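Local coordinates for protein trehalose-6-phosphate phosphatase (Candida albicans, PDB 5DXF) that is a member of glycosyltransferase family 20, built as two Rossmann-like halves in the GT-B manner, at residues 420-425 with 438-443; 246-251 with 273-278; 153-158 with 239-244; 443-448 with 453-458. One frame throughout, in Å; residues are numbered along the deposited sequence.

How the contacts relate
The four contacts illustrate how a GT-B protein is built from two Rossmann-like halves. Along the chain, contact 3 closes first, contact 2 follows, and contacts 1 and 4 come last. Contacts 2 and 3 belong to the half with the large mixed sheet; their centres lie 14 Å apart and they meet where Leu247 of helix 244-251 packs on Leu156 and Leu241. Contacts 1 and 4 lie in the other half, with centres 6 Å apart, and share helix 439-447 and Glu443, so the helix packs on its neighbour 415-424 and on strand 455-458. The two pairs sit on opposite sides of the chain's centre, 33 to 39 Å apart between centres, and do not touch.

Contact 1 (420-425 with 438-443); sequences ALLRVA and NTTSLE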
loop_
_atom_site.group_PDB
_atom_site.type_symbol
_atom_site.label_atom_id
_atom_site.label_comp_id
_atom_site.label_asym_id
_atom_site.label_seq_id
_atom_site.Cartn_x
_atom_site.Cartn_y
_atom_site.Cartn_z
ATOM N N ALA A 420 4.308 18.162 6.529
ATOM C CA ALA A 420 4.277 19.034 7.698
ATOM C C ALA A 420 3.729 18.254 8.874
ATOM O O ALA A 420 4.399 18.107 9.888
ATOM C CB ALA A 420 3.425 20.259 7.445
ATOM N N LEU A 421 2.505 17.753 8.715
ATOM C CA LEU A 421 1.836 16.952 9.741
ATOM C C LEU A 421 2.734 15.858 10.328
ATOM O O LEU A 421 2.797 15.689 11.550
ATOM C CB LEU A 421 0.552 16.333 9.172
ATOM C CG LEU A 421 -0.655 17.270 9.016
ATOM C CD1 LEU A 421 -1.737 16.632 8.157
ATOM C CD2 LEU A 421 -1.207 17.659 10.378
ATOM N N LEU A 422 3.435 15.127 9.468
ATOM C CA LEU A 422 4.342 14.089 9.947
ATOM C C LEU A 422 5.502 14.676 10.750
ATOM O O LEU A 422 5.878 14.131 11.787
ATOM C CB LEU A 422 4.881 13.259 8.781
ATOM C CG LEU A 422 3.853 12.384 8.063
ATOM C CD1 LEU A 422 4.519 11.541 6.987
ATOM C CD2 LEU A 422 3.102 11.502 9.052
ATOM N N ARG A 423 6.062 15.789 10.282
ATOM C CA ARG A 423 7.185 16.417 10.976
ATOM C C ARG A 423 6.804 16.998 12.345
ATOM O O ARG A 423 7.557 16.848 13.306
ATOM C CB ARG A 423 7.808 17.510 10.101
ATOM C CG ARG A 423 8.878 17.006 9.140
ATOM C CD ARG A 423 9.567 18.155 8.424
ATOM N NE ARG A 423 10.228 19.058 9.361
ATOM C CZ ARG A 423 10.696 20.261 9.044
ATOM N NH1 ARG A 423 10.577 20.718 7.804
ATOM N NH2 ARG A 423 11.280 21.009 9.969
ATOM N N VAL A 424 5.646 17.648 12.446
ATOM C CA VAL A 424 5.238 18.251 13.716
ATOM C C VAL A 424 4.807 17.178 14.719
ATOM O O VAL A 424 4.704 17.437 15.918
ATOM C CB VAL A 424 4.072 19.265 13.534
ATOM C CG1 VAL A 424 3.884 20.127 14.789
ATOM C CG2 VAL A 424 4.310 20.158 12.323
ATOM N N ALA A 425 4.568 15.967 14.227
ATOM C CA ALA A 425 4.065 14.888 15.072
ATOM C C ALA A 425 5.000 14.541 16.231
ATOM O O ALA A 425 6.210 14.391 16.047
ATOM C CB ALA A 425 3.809 13.655 14.234
ATOM N N ASN A 438 2.882 -0.640 5.324
ATOM C CA ASN A 438 2.468 0.683 5.770
ATOM C C ASN A 438 3.501 1.737 5.384
ATOM O O ASN A 438 4.527 1.891 6.047
ATOM C CB ASN A 438 2.237 0.696 7.281
ATOM C CG ASN A 438 1.504 1.940 7.746
ATOM O OD1 ASN A 438 2.121 2.926 8.151
ATOM N ND2 ASN A 438 0.177 1.901 7.686
ATOM N N THR A 439 3.219 2.453 4.301
ATOM C CA THR A 439 4.103 3.490 3.781
ATOM C C THR A 439 4.249 4.660 4.758
ATOM O O THR A 439 5.340 5.228 4.928
ATOM C CB THR A 439 3.575 4.014 2.426
ATOM O OG1 THR A 439 3.554 2.944 1.473
ATOM C CG2 THR A 439 4.441 5.142 1.898
ATOM N N THR A 440 3.138 4.998 5.405
ATOM C CA THR A 440 3.060 6.136 6.313
ATOM C C THR A 440 4.075 6.053 7.453
ATOM O O THR A 440 4.642 7.067 7.854
ATOM C CB THR A 440 1.638 6.265 6.904
ATOM O OG1 THR A 440 0.691 6.404 5.838
ATOM C CG2 THR A 440 1.536 7.472 7.828
ATOM N N SER A 441 4.307 4.848 7.965
ATOM C CA SER A 441 5.271 4.655 9.045
ATOM C C SER A 441 6.688 4.998 8.595
ATOM O O SER A 441 7.413 5.714 9.288
ATOM C CB SER A 441 5.216 3.215 9.562
ATOM O OG SER A 441 5.388 2.286 8.507
ATOM N N LEU A 442 7.070 4.482 7.431
ATOM C CA LEU A 442 8.381 4.749 6.852
ATOM C C LEU A 442 8.579 6.244 6.596
ATOM O O LEU A 442 9.591 6.834 7.010
ATOM C CB LEU A 442 8.550 3.961 5.552
ATOM C CG LEU A 442 8.238 2.463 5.601
ATOM C CD1 LEU A 442 8.274 1.858 4.203
ATOM C CD2 LEU A 442 9.207 1.741 6.523
ATOM N N GLU A 443 7.604 6.851 5.921
ATOM C CA GLU A 443 7.627 8.292 5.669
ATOM C C GLU A 443 7.763 9.094 6.964
ATOM O O GLU A 443 8.515 10.068 7.026
ATOM C CB GLU A 443 6.367 8.721 4.915
ATOM C CG GLU A 443 6.488 8.600 3.406
ATOM C CD GLU A 443 5.143 8.527 2.709
ATOM O OE1 GLU A 443 5.119 8.567 1.460
ATOM O OE2 GLU A 443 4.114 8.423 3.407
#
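Leu422 reaches from helix 415-424 to the beginning of helix 439-447, where its two methyl groups go to residues one helical turn apart. CD1 lies 4.0 Å from Glu443 CB, touching the aliphatic root of the acid, with the two side chains slanting across one another. CD2 stands more loosely against Thr440, 4.5 Å from its CG2. Leu422 CG is anti to its carbonyl carbon (chi1 -68°), which carries both methyls across the gap. The union is thus purely apolar where the segments meet, and the acid's polar end turns elsewhere: Glu443 OE2 is hydrogen-bonded to Tyr418 OH, one turn before Leu422 on the same helix. This is helix-to-helix packing between successive helices of a Rossmann-like half, with strand 428-430 lying between them in the chain. A second shell fixes the start of helix 439-447. Asn438 is its N-cap, and its OD1 accepts from Ser441 N at 2.9 Å, the donor N tilted 19° from the carbonyl plane. Ser441 OG closes the same turn by donating to Asn438 O at 2.6 Å. Asn438 N is itself hydrogen-bonded to Thr463 OG1.

Contact 2 (246-251 with 273-278); sequences QLLDGM and ARVLGC
Two successive helices of a Rossmann-like half, 244-251 and 262-274, are joined through strand 256-259, and here the first helix meets Val275 and Leu276 near the end of the second. Leu248 supplies most of the contact from the first helix. Its CD2 comes up to the branch point of Val275, 3.7 Å from CB, and also touches Val275 CG1 at 4.1 Å, the two side chains passing at a slant. Val275 has CG1 anti to its backbone N (chi1 179°), an orientation that leaves this methyl beside the leucine. Leu276 approaches nearer the backbone of the same residue: its CD1 is 4.2 Å from Leu248 CB and 3.9 Å from Asp249 N, so the methyl rests on the helix backbone as well as on the root of Leu248. Leu248 is therefore met by Val275 at one methyl and by Leu276 at its base. No hydrogen bond crosses between the segments, and Asp249 takes part through its backbone N. Farther in, Leu248 also packs on Phe268, Cys271 and Cys272 of helix 262-274, which extends the apolar seam back along that helix. Beyond Cys278 the chain enters the short edge strand 279-280. Packing between successive helices linked by a strand is common in the Rossmann-like halves of the GT-B fold.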
loop_
_atom_site.group_PDB
_atom_site.type_symbol
_atom_site.label_atom_id
_atom_site.label_comp_id
_atom_site.label_asym_id
_atom_site.label_seq_id
_atom_site.Cartn_x
_atom_site.Cartn_y
_atom_site.Cartn_z
ATOM N N GLN A 246 -8.321 -21.213 -10.889
ATOM C CA GLN A 246 -7.936 -20.310 -11.962
ATOM C C GLN A 246 -7.055 -19.157 -11.474
ATOM O O GLN A 246 -6.129 -18.774 -12.160
ATOM C CB GLN A 246 -9.123 -19.822 -12.795
ATOM C CG GLN A 246 -10.475 -19.955 -12.137
ATOM C CD GLN A 246 -10.856 -21.381 -11.878
ATOM O OE1 GLN A 246 -10.216 -22.057 -11.087
ATOM N NE2 GLN A 246 -11.906 -21.846 -12.537
ATOM N N LEU A 247 -7.335 -18.605 -10.301
ATOM C CA LEU A 247 -6.491 -17.542 -9.778
ATOM C C LEU A 247 -5.081 -18.011 -9.444
ATOM O O LEU A 247 -4.104 -17.404 -9.852
ATOM C CB LEU A 247 -7.132 -16.938 -8.534
ATOM C CG LEU A 247 -8.539 -16.397 -8.703
ATOM C CD1 LEU A 247 -9.341 -16.577 -7.434
ATOM C CD2 LEU A 247 -8.477 -14.937 -9.085
ATOM N N LEU A 248 -4.989 -19.132 -8.750
ATOM C CA LEU A 248 -3.705 -19.774 -8.475
ATOM C C LEU A 248 -2.928 -20.138 -9.750
ATOM O O LEU A 248 -1.731 -19.817 -9.893
ATOM C CB LEU A 248 -3.943 -21.030 -7.650
ATOM C CG LEU A 248 -3.021 -21.265 -6.462
ATOM C CD1 LEU A 248 -3.013 -20.055 -5.551
ATOM C CD2 LEU A 248 -3.476 -22.492 -5.707
ATOM N N ASP A 249 -3.621 -20.841 -10.650
ATOM C CA ASP A 249 -3.142 -21.099 -12.009
ATOM C C ASP A 249 -2.543 -19.818 -12.542
ATOM O O ASP A 249 -1.324 -19.703 -12.632
ATOM C CB ASP A 249 -4.285 -21.577 -12.910
ATOM C CG ASP A 249 -3.838 -21.911 -14.314
ATOM O OD1 ASP A 249 -3.064 -22.879 -14.491
ATOM O OD2 ASP A 249 -4.299 -21.216 -15.244
ATOM N N GLY A 250 -3.425 -18.859 -12.835
ATOM C CA GLY A 250 -3.068 -17.525 -13.291
ATOM C C GLY A 250 -1.764 -16.997 -12.734
ATOM O O GLY A 250 -0.880 -16.586 -13.485
ATOM N N MET A 251 -1.625 -17.047 -11.415
ATOM C CA MET A 251 -0.418 -16.549 -10.767
ATOM C C MET A 251 0.809 -17.389 -11.103
ATOM O O MET A 251 1.923 -16.862 -11.173
ATOM C CB MET A 251 -0.607 -16.491 -9.251
ATOM C CG MET A 251 -1.594 -15.432 -8.789
ATOM S SD MET A 251 -1.691 -15.297 -6.988
ATOM C CE MET A 251 -3.179 -16.244 -6.660
ATOM N N ALA A 273 0.130 -25.950 -3.136
ATOM C CA ALA A 273 0.207 -27.390 -2.899
ATOM C C ALA A 273 -1.162 -28.023 -2.611
ATOM O O ALA A 273 -1.390 -29.185 -2.945
ATOM C CB ALA A 273 1.172 -27.689 -1.763
ATOM N N ARG A 274 -2.071 -27.274 -1.993
ATOM C CA ARG A 274 -3.345 -27.852 -1.553
ATOM C C ARG A 274 -4.461 -27.741 -2.594
ATOM O O ARG A 274 -5.138 -28.725 -2.888
ATOM C CB ARG A 274 -3.793 -27.207 -0.235
ATOM C CG ARG A 274 -2.791 -27.380 0.897
ATOM C CD ARG A 274 -3.453 -27.542 2.261
ATOM N NE ARG A 274 -2.457 -27.455 3.327
ATOM C CZ ARG A 274 -2.362 -26.445 4.186
ATOM N NH1 ARG A 274 -3.220 -25.438 4.130
ATOM N NH2 ARG A 274 -1.415 -26.449 5.114
ATOM N N VAL A 275 -4.658 -26.547 -3.141
ATOM C CA VAL A 275 -5.693 -26.332 -4.147
ATOM C C VAL A 275 -5.295 -26.968 -5.481
ATOM O O VAL A 275 -6.109 -27.615 -6.143
ATOM C CB VAL A 275 -5.971 -24.829 -4.347
ATOM C CG1 VAL A 275 -7.022 -24.611 -5.415
ATOM C CG2 VAL A 275 -6.399 -24.192 -3.031
ATOM N N LEU A 276 -4.036 -26.784 -5.870
ATOM C CA LEU A 276 -3.500 -27.420 -7.069
ATOM C C LEU A 276 -2.556 -28.562 -6.700
ATOM O O LEU A 276 -2.050 -28.620 -5.581
ATOM C CB LEU A 276 -2.782 -26.392 -7.949
ATOM C CG LEU A 276 -3.671 -25.448 -8.764
ATOM C CD1 LEU A 276 -2.847 -24.512 -9.639
ATOM C CD2 LEU A 276 -4.647 -26.246 -9.611
ATOM N N GLY A 277 -2.326 -29.468 -7.646
ATOM C CA GLY A 277 -1.490 -30.634 -7.410
ATOM C C GLY A 277 -0.009 -30.309 -7.338
ATOM O O GLY A 277 0.801 -31.154 -6.952
ATOM N N CYS A 278 0.332 -29.073 -7.697
ATOM C CA CYS A 278 1.719 -28.614 -7.826
ATOM C C CYS A 278 2.593 -28.941 -6.616
ATOM O O CYS A 278 2.170 -28.791 -5.472
ATOM C CB CYS A 278 1.738 -27.108 -8.073
ATOM S SG CYS A 278 0.433 -26.542 -9.182
#

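Contact 3 (153-158 with 239-244); sequences ENVLWP and RCLSKR
Leu241 buries more surface here than Val155 and Leu156 together, and its two methyls are divided between those neighbours. CD2 goes to Val155, 3.5 Å from CG1, where the side chains slant past one another. CD1 goes to Leu156 CD2 at 3.9 Å, and there the two leucines stand at about a right angle. The fork of Leu241 is thus set against consecutive residues of helix 147-160. The valine rotamer (chi1 -177°, CG1 trans to N) turns CG1 of Val155 to Leu241. Leu156 has CG anti to its carbonyl carbon (chi1 -74°), and its CD2 lies closer to Leu241 than the start of the side chain does. The helix itself is irregular at this place: a wider, pi-type turn spans 153-156, and the N of Pro158 has no bond to the preceding turn, so the helix kinks just beyond the contact.

On the other side Leu241 opens a type I beta turn that ends at Arg244, with a weak backbone bond from Arg244 N to Leu241 O of 3.3 Å. A weak bond from Arg244 NH1 to Arg239 O links the last residue of the turn to the chain before it. Tyr151 and Val159 of helix 147-160 and Leu247 of helix 244-251 enclose Leu241 further. Lys243, the N-cap residue, makes a cation-pi contact with Trp177 of helix 173-194. A type I turn leading into helix 244-251 is thus packed by Leu241 on helix 147-160, in the half of the GT-B fold that holds the large mixed sheet.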
loop_
_atom_site.group_PDB
_atom_site.type_symbol
_atom_site.label_atom_id
_atom_site.label_comp_id
_atom_site.label_asym_id
_atom_site.label_seq_id
_atom_site.Cartn_x
_atom_site.Cartn_y
_atom_site.Cartn_z
ATOM N N GLU A 153 -12.611 -5.912 -5.656
ATOM C CA GLU A 153 -12.882 -5.299 -4.366
ATOM C C GLU A 153 -13.883 -5.995 -3.459
ATOM O O GLU A 153 -13.760 -5.936 -2.253
ATOM C CB GLU A 153 -13.253 -3.842 -4.554
ATOM C CG GLU A 153 -12.240 -3.078 -5.382
ATOM C CD GLU A 153 -10.883 -2.966 -4.723
ATOM O OE1 GLU A 153 -10.794 -3.075 -3.496
ATOM O OE2 GLU A 153 -9.900 -2.761 -5.448
ATOM N N ASN A 154 -14.876 -6.649 -4.037
ATOM C CA ASN A 154 -15.919 -7.297 -3.244
ATOM C C ASN A 154 -15.606 -8.748 -2.898
ATOM O O ASN A 154 -16.120 -9.277 -1.914
ATOM C CB ASN A 154 -17.269 -7.233 -3.964
ATOM C CG ASN A 154 -17.767 -5.814 -4.144
ATOM O OD1 ASN A 154 -17.377 -4.908 -3.408
ATOM N ND2 ASN A 154 -18.638 -5.615 -5.126
ATOM N N VAL A 155 -14.769 -9.397 -3.701
ATOM C CA VAL A 155 -14.492 -10.813 -3.495
ATOM C C VAL A 155 -13.052 -11.069 -3.060
ATOM O O VAL A 155 -12.813 -11.657 -2.008
ATOM C CB VAL A 155 -14.783 -11.630 -4.766
ATOM C CG1 VAL A 155 -14.565 -13.108 -4.503
ATOM C CG2 VAL A 155 -16.205 -11.378 -5.238
ATOM N N LEU A 156 -12.100 -10.616 -3.868
ATOM C CA LEU A 156 -10.690 -10.904 -3.629
ATOM C C LEU A 156 -10.104 -10.141 -2.432
ATOM O O LEU A 156 -9.485 -10.750 -1.557
ATOM C CB LEU A 156 -9.880 -10.603 -4.896
ATOM C CG LEU A 156 -10.011 -11.606 -6.054
ATOM C CD1 LEU A 156 -9.428 -11.038 -7.341
ATOM C CD2 LEU A 156 -9.333 -12.922 -5.706
ATOM N N TRP A 157 -10.301 -8.823 -2.399
ATOM C CA TRP A 157 -9.817 -7.986 -1.296
ATOM C C TRP A 157 -10.269 -8.474 0.088
ATOM O O TRP A 157 -9.432 -8.587 0.988
ATOM C CB TRP A 157 -10.241 -6.523 -1.490
ATOM C CG TRP A 157 -10.057 -5.662 -0.261
ATOM C CD1 TRP A 157 -10.881 -5.593 0.832
ATOM C CD2 TRP A 157 -8.983 -4.750 -0.004
ATOM N NE1 TRP A 157 -10.379 -4.704 1.750
ATOM C CE2 TRP A 157 -9.217 -4.171 1.261
ATOM C CE3 TRP A 157 -7.847 -4.366 -0.721
ATOM C CZ2 TRP A 157 -8.353 -3.232 1.821
ATOM C CZ3 TRP A 157 -6.994 -3.438 -0.163
ATOM C CH2 TRP A 157 -7.250 -2.880 1.093
ATOM N N PRO A 158 -11.578 -8.748 0.282
ATOM C CA PRO A 158 -11.971 -9.216 1.618
ATOM C C PRO A 158 -11.327 -10.537 2.010
ATOM O O PRO A 158 -10.904 -10.684 3.158
ATOM C CB PRO A 158 -13.486 -9.387 1.502
ATOM C CG PRO A 158 -13.874 -8.530 0.368
ATOM C CD PRO A 158 -12.750 -8.618 -0.596
ATOM N N ARG A 239 -9.589 -21.068 -0.119
ATOM C CA ARG A 239 -10.420 -22.146 -0.627
ATOM C C ARG A 239 -11.839 -21.679 -0.916
ATOM O O ARG A 239 -12.543 -22.263 -1.718
ATOM C CB ARG A 239 -10.432 -23.317 0.353
ATOM C CG ARG A 239 -9.150 -24.127 0.350
ATOM C CD ARG A 239 -9.400 -25.617 0.428
ATOM N NE ARG A 239 -10.046 -25.996 1.674
ATOM C CZ ARG A 239 -9.450 -26.015 2.854
ATOM N NH1 ARG A 239 -8.176 -25.684 2.960
ATOM N NH2 ARG A 239 -10.134 -26.369 3.926
ATOM N N CYS A 240 -12.255 -20.624 -0.242
ATOM C CA CYS A 240 -13.596 -20.098 -0.369
ATOM C C CYS A 240 -13.894 -19.661 -1.779
ATOM O O CYS A 240 -15.018 -19.736 -2.228
ATOM C CB CYS A 240 -13.789 -18.932 0.579
ATOM S SG CYS A 240 -13.486 -19.362 2.293
ATOM N N LEU A 241 -12.868 -19.221 -2.476
ATOM C CA LEU A 241 -13.061 -18.722 -3.810
ATOM C C LEU A 241 -13.479 -19.820 -4.765
ATOM O O LEU A 241 -12.877 -20.869 -4.834
ATOM C CB LEU A 241 -11.790 -18.050 -4.301
ATOM C CG LEU A 241 -11.310 -16.836 -3.518
ATOM C CD1 LEU A 241 -9.929 -16.424 -3.990
ATOM C CD2 LEU A 241 -12.281 -15.694 -3.694
ATOM N N SER A 242 -14.519 -19.532 -5.516
ATOM C CA SER A 242 -15.044 -20.420 -6.521
ATOM C C SER A 242 -14.051 -20.653 -7.645
ATOM O O SER A 242 -13.965 -21.744 -8.195
ATOM C CB SER A 242 -16.349 -19.854 -7.043
ATOM O OG SER A 242 -16.995 -19.156 -6.000
ATOM N N LYS A 243 -13.320 -19.606 -7.994
ATOM C CA LYS A 243 -12.362 -19.649 -9.080
ATOM C C LYS A 243 -10.942 -19.912 -8.603
ATOM O O LYS A 243 -9.995 -19.759 -9.349
ATOM C CB LYS A 243 -12.431 -18.359 -9.878
ATOM C CG LYS A 243 -13.829 -18.020 -10.350
ATOM C CD LYS A 243 -14.245 -18.893 -11.515
ATOM C CE LYS A 243 -15.720 -18.739 -11.797
ATOM N NZ LYS A 243 -16.216 -19.847 -12.647
ATOM N N ARG A 244 -10.813 -20.288 -7.345
ATOM C CA ARG A 244 -9.515 -20.442 -6.681
ATOM C C ARG A 244 -8.427 -21.064 -7.565
ATOM O O ARG A 244 -7.291 -20.573 -7.613
ATOM C CB ARG A 244 -9.686 -21.282 -5.414
ATOM C CG ARG A 244 -10.356 -22.632 -5.662
ATOM C CD ARG A 244 -10.779 -23.326 -4.379
ATOM N NE ARG A 244 -11.492 -24.574 -4.655
ATOM C CZ ARG A 244 -12.119 -25.307 -3.738
ATOM N NH1 ARG A 244 -12.133 -24.927 -2.469
ATOM N NH2 ARG A 244 -12.737 -26.425 -4.095
#

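Contact 4 (443-448 with 453-458); sequences EFVICQ and SPLILS
Phe444 and Leu455 run past each other in opposite directions, one side chain coming from helix 439-447 and the other from strand 455-458. The ring meets the leucine's root obliquely, with Phe444 CE2 3.6 Å from Leu455 CB. The far end of the ring lies among backbone oxygens, CZ being 3.4 Å from both Ser453 O and Pro454 O, each approached obliquely. With CG anti to the backbone N (chi1 168°), the Phe444 ring is carried to the strand's side of the helix and up to these two oxygens. Over one face of that ring sits Gln448 CG, offset toward the rim. Next along the helix, Val445 meets Leu455 at about a right angle, CG2 to CD2 at 3.9 Å.

Where the helix ends, the polar part begins. Gln448, bent at chi2 (-59°), folds its amide back so that OE1 accepts from Ser453 N at 3.0 Å. The donor N lies above the carbonyl plane, not on a lone pair. The other end of the amide is held by Arg423 O and, weakly, by Leu422 O, while Ser453 OG is hydrogen-bonded to Ala425 O; both residues thus tie the short connection to the last turn of helix 415-424 and the residue that follows it.

The contact joins the last two elements of the beta-alpha-beta unit 428-430, 439-447, 455-458: Phe444 and Leu455 both also pack on Ala428 of the neighbouring parallel strand, and helix 493-509 flanks Val445 and Gln448.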
loop_
_atom_site.group_PDB
_atom_site.type_symbol
_atom_site.label_atom_id
_atom_site.label_comp_id
_atom_site.label_asym_id
_atom_site.label_seq_id
_atom_site.Cartn_x
_atom_site.Cartn_y
_atom_site.Cartn_z
ATOM N N GLU A 443 7.604 6.851 5.921
ATOM C CA GLU A 443 7.627 8.292 5.669
ATOM C C GLU A 443 7.763 9.094 6.964
ATOM O O GLU A 443 8.515 10.068 7.026
ATOM C CB GLU A 443 6.367 8.721 4.915
ATOM C CG GLU A 443 6.488 8.600 3.406
ATOM C CD GLU A 443 5.143 8.527 2.709
ATOM O OE1 GLU A 443 5.119 8.567 1.460
ATOM O OE2 GLU A 443 4.114 8.423 3.407
ATOM N N PHE A 444 7.035 8.670 7.993
ATOM C CA PHE A 444 7.107 9.296 9.309
ATOM C C PHE A 444 8.515 9.206 9.888
ATOM O O PHE A 444 9.045 10.192 10.415
ATOM C CB PHE A 444 6.104 8.644 10.264
ATOM C CG PHE A 444 6.305 9.012 11.709
ATOM C CD1 PHE A 444 5.795 10.199 12.214
ATOM C CD2 PHE A 444 6.996 8.166 12.566
ATOM C CE1 PHE A 444 5.973 10.539 13.545
ATOM C CE2 PHE A 444 7.182 8.499 13.897
ATOM C CZ PHE A 444 6.667 9.687 14.388
ATOM N N VAL A 445 9.112 8.019 9.796
ATOM C CA VAL A 445 10.461 7.813 10.310
ATOM C C VAL A 445 11.443 8.744 9.602
ATOM O O VAL A 445 12.314 9.333 10.246
ATOM C CB VAL A 445 10.921 6.344 10.154
ATOM C CG1 VAL A 445 12.392 6.206 10.491
ATOM C CG2 VAL A 445 10.095 5.431 11.046
ATOM N N ILE A 446 11.293 8.892 8.285
ATOM C CA ILE A 446 12.119 9.859 7.559
ATOM C C ILE A 446 11.898 11.273 8.097
ATOM O O ILE A 446 12.852 12.021 8.342
ATOM C CB ILE A 446 11.828 9.866 6.043
ATOM C CG1 ILE A 446 12.251 8.551 5.394
ATOM C CG2 ILE A 446 12.543 11.028 5.371
ATOM C CD1 ILE A 446 12.063 8.553 3.900
ATOM N N CYS A 447 10.632 11.626 8.289
ATOM C CA CYS A 447 10.258 12.967 8.724
ATOM C C CYS A 447 10.688 13.271 10.153
ATOM O O CYS A 447 10.659 14.426 10.577
ATOM C CB CYS A 447 8.744 13.162 8.600
ATOM S SG CYS A 447 8.138 13.309 6.904
ATOM N N GLN A 448 11.080 12.241 10.897
ATOM C CA GLN A 448 11.450 12.434 12.294
ATOM C C GLN A 448 12.942 12.315 12.568
ATOM O O GLN A 448 13.340 12.244 13.726
ATOM C CB GLN A 448 10.705 11.432 13.179
ATOM C CG GLN A 448 9.230 11.717 13.305
ATOM C CD GLN A 448 8.951 13.090 13.874
ATOM O OE1 GLN A 448 9.705 13.595 14.704
ATOM N NE2 GLN A 448 7.863 13.705 13.430
ATOM N N SER A 453 10.678 11.820 16.982
ATOM C CA SER A 453 9.439 11.408 17.635
ATOM C C SER A 453 9.184 9.909 17.441
ATOM O O SER A 453 9.452 9.360 16.369
ATOM C CB SER A 453 8.256 12.227 17.117
ATOM O OG SER A 453 8.286 13.543 17.645
ATOM N N PRO A 454 8.672 9.241 18.492
ATOM C CA PRO A 454 8.449 7.790 18.503
ATOM C C PRO A 454 7.346 7.280 17.568
ATOM O O PRO A 454 6.329 7.942 17.300
ATOM C CB PRO A 454 8.071 7.506 19.963
ATOM C CG PRO A 454 7.555 8.789 20.483
ATOM C CD PRO A 454 8.372 9.847 19.802
ATOM N N LEU A 455 7.580 6.067 17.078
ATOM C CA LEU A 455 6.632 5.354 16.240
ATOM C C LEU A 455 6.149 4.092 16.945
ATOM O O LEU A 455 6.953 3.270 17.387
ATOM C CB LEU A 455 7.267 4.994 14.897
ATOM C CG LEU A 455 6.527 3.929 14.086
ATOM C CD1 LEU A 455 5.207 4.472 13.562
ATOM C CD2 LEU A 455 7.396 3.411 12.950
ATOM N N ILE A 456 4.835 3.953 17.060
ATOM C CA ILE A 456 4.241 2.738 17.597
ATOM C C ILE A 456 3.618 1.942 16.456
ATOM O O ILE A 456 2.841 2.476 15.657
ATOM C CB ILE A 456 3.184 3.039 18.671
ATOM C CG1 ILE A 456 3.771 3.946 19.752
ATOM C CG2 ILE A 456 2.674 1.747 19.289
ATOM C CD1 ILE A 456 2.830 4.195 20.910
ATOM N N LEU A 457 3.972 0.663 16.387
ATOM C CA LEU A 457 3.644 -0.167 15.240
ATOM C C LEU A 457 2.855 -1.408 15.640
ATOM O O LEU A 457 3.198 -2.098 16.603
ATOM C CB LEU A 457 4.927 -0.570 14.505
ATOM C CG LEU A 457 4.867 -0.608 12.979
ATOM C CD1 LEU A 457 4.353 0.718 12.460
ATOM C CD2 LEU A 457 6.238 -0.914 12.395
ATOM N N SER A 458 1.786 -1.676 14.898
ATOM C CA SER A 458 1.006 -2.890 15.091
ATOM C C SER A 458 1.864 -4.073 14.679
ATOM O O SER A 458 2.604 -3.994 13.699
ATOM C CB SER A 458 -0.292 -2.850 14.279
ATOM O OG SER A 458 -0.942 -4.108 14.277
#